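PDB 2D5K: Dps family protein, which probably binds and oxidises iron as a Dps-type miniferritin, storing it in a dodecameric shell, and is implicated in nucleoid compaction. Local coordinates for residues Asn13-Asn18 with Ser107-Asn112. Sequence-based numbering, arbitrary orientation.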
# COMPACT_ATOMS: atom_id res chain seq x y z
N ASN B 13 -18.84 22.95 -22.58
CA ASN B 13 -19.87 21.97 -22.90
C ASN B 13 -19.57 21.21 -24.19
O ASN B 13 -19.92 20.04 -24.32
CB ASN B 13 -21.25 22.63 -23.00
CG ASN B 13 -21.99 22.62 -21.67
OD1 ASN B 13 -21.89 21.67 -20.90
ND2 ASN B 13 -22.75 23.69 -21.40
N GLN B 14 -18.92 21.88 -25.13
CA GLN B 14 -18.56 21.23 -26.39
C GLN B 14 -17.69 20.02 -26.07
O GLN B 14 -17.85 18.96 -26.67
CB GLN B 14 -17.80 22.20 -27.30
CG GLN B 14 -17.21 21.56 -28.56
CD GLN B 14 -18.27 21.08 -29.54
OE1 GLN B 14 -19.06 21.87 -30.06
NE2 GLN B 14 -18.30 19.77 -29.79
N GLN B 15 -16.77 20.17 -25.12
CA GLN B 15 -15.90 19.07 -24.73
C GLN B 15 -16.64 18.04 -23.88
O GLN B 15 -16.37 16.85 -23.99
CB GLN B 15 -14.66 19.58 -23.99
CG GLN B 15 -13.74 20.45 -24.84
CD GLN B 15 -13.43 19.83 -26.19
OE1 GLN B 15 -13.13 18.64 -26.29
NE2 GLN B 15 -13.50 20.65 -27.24
N VAL B 16 -17.56 18.48 -23.03
CA VAL B 16 -18.31 17.53 -22.21
C VAL B 16 -19.05 16.61 -23.18
O VAL B 16 -19.10 15.39 -22.99
CB VAL B 16 -19.34 18.22 -21.28
CG1 VAL B 16 -20.17 17.17 -20.56
CG2 VAL B 16 -18.62 19.09 -20.27
N ALA B 17 -19.60 17.21 -24.23
CA ALA B 17 -20.33 16.46 -25.26
C ALA B 17 -19.40 15.52 -26.01
O ALA B 17 -19.69 14.33 -26.14
CB ALA B 17 -20.99 17.43 -26.23
N ASN B 18 -18.27 16.04 -26.50
CA ASN B 18 -17.30 15.23 -27.23
C ASN B 18 -16.86 14.00 -26.45
O ASN B 18 -16.87 12.89 -26.97
CB ASN B 18 -16.02 16.02 -27.55
CG ASN B 18 -16.22 17.12 -28.56
OD1 ASN B 18 -17.16 17.09 -29.36
ND2 ASN B 18 -15.32 18.09 -28.55
N SER B 107 -8.09 18.45 -30.65
CA SER B 107 -6.95 19.30 -30.34
C SER B 107 -7.11 20.66 -31.02
O SER B 107 -6.77 21.69 -30.44
CB SER B 107 -5.64 18.65 -30.78
OG SER B 107 -4.54 19.46 -30.41
N LYS B 108 -7.63 20.66 -32.24
CA LYS B 108 -7.84 21.91 -32.97
C LYS B 108 -8.92 22.75 -32.26
O LYS B 108 -8.78 23.97 -32.14
CB LYS B 108 -8.27 21.62 -34.41
CG LYS B 108 -8.49 22.88 -35.25
CD LYS B 108 -8.77 22.54 -36.71
CE LYS B 108 -9.02 23.80 -37.53
NZ LYS B 108 -9.34 23.48 -38.95
N GLN B 109 -9.98 22.09 -31.81
CA GLN B 109 -11.05 22.80 -31.09
C GLN B 109 -10.49 23.38 -29.81
O GLN B 109 -10.83 24.50 -29.41
CB GLN B 109 -12.19 21.85 -30.70
CG GLN B 109 -13.15 21.46 -31.79
CD GLN B 109 -14.42 20.88 -31.21
OE1 GLN B 109 -14.38 20.09 -30.26
NE2 GLN B 109 -15.57 21.27 -31.77
N LEU B 110 -9.63 22.61 -29.14
CA LEU B 110 -9.05 23.07 -27.88
C LEU B 110 -8.14 24.28 -28.06
O LEU B 110 -8.07 25.14 -27.18
CB LEU B 110 -8.29 21.92 -27.21
CG LEU B 110 -9.16 20.80 -26.63
CD1 LEU B 110 -8.29 19.64 -26.19
CD2 LEU B 110 -9.98 21.34 -25.46
N GLU B 111 -7.46 24.36 -29.20
CA GLU B 111 -6.58 25.50 -29.46
C GLU B 111 -7.44 26.77 -29.43
O GLU B 111 -7.07 27.77 -28.82
CB GLU B 111 -5.89 25.34 -30.82
CG GLU B 111 -4.88 26.45 -31.17
CD GLU B 111 -3.62 26.43 -30.32
OE1 GLU B 111 -3.44 25.51 -29.50
OE2 GLU B 111 -2.78 27.36 -30.49
N ASN B 112 -8.60 26.70 -30.07
CA ASN B 112 -9.52 27.83 -30.12
C ASN B 112 -10.13 28.09 -28.74
O ASN B 112 -10.26 29.23 -28.32
CB ASN B 112 -10.62 27.57 -31.14
CG ASN B 112 -11.59 28.73 -31.28
OD1 ASN B 112 -11.18 29.86 -31.53
ND2 ASN B 112 -12.87 28.45 -31.12
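Gln109 on helix 92-120 reaches across to helix 5-32 and ends in a small network of amides supplied by Gln14, Gln15 and Asn18. Its CG lies anti to the carbonyl carbon (chi1 -77°) and the chain then runs extended, which brings the terminal amide up to the side chains of helix 5-32; the axes of the two segments are 11.4 Å apart at closest approach. OE1 of Gln109 accepts two bonds. The shorter, 2.8 Å from Asn18 ND2 to Gln109 OE1, joins the side chains tip to tip and lies in the carbonyl plane of Gln109. The second donor, Gln15 NE2, sits above that plane at 3.2 Å from Gln109 OE1, and the amides of the two glutamines are turned 79° apart as their chains run alongside one another with opposite headings. Gln15 can serve both sides because its chain bends at chi2 (-48°): while NE2 faces Gln109, its OE1 receives Asn18 ND2 at 3.2 Å and, weakly, the indole N-H of Trp19. Asn18 ND2 thus donates to both segments. The helices run nearly antiparallel as members of the four-helix bundle of the ferritin-like fold, where helices 38-65 and 123-147 complete the core. Beside Gln15, Gln14 bends at chi2 and lies nearly perpendicular to Gln109; Gln14 CD meets Gln109 NE2 at 3.5 Å without a hydrogen bond. Gln14 NE2 instead donates to Asn18 OD1, 2.9 Å away, one turn along its own helix, and also to Gln80 O. Asn18 OD1 accepts from Ile82 N as well, so both polar ends of the Asn18 amide are engaged and its rotation is fixed. Toward the bundle interior Leu110 CD2 lies against the Gln15 side chain, 3.8 Å from Gln15 CD and also touching CG, and Met132 of helix 123-147 touches both side chains.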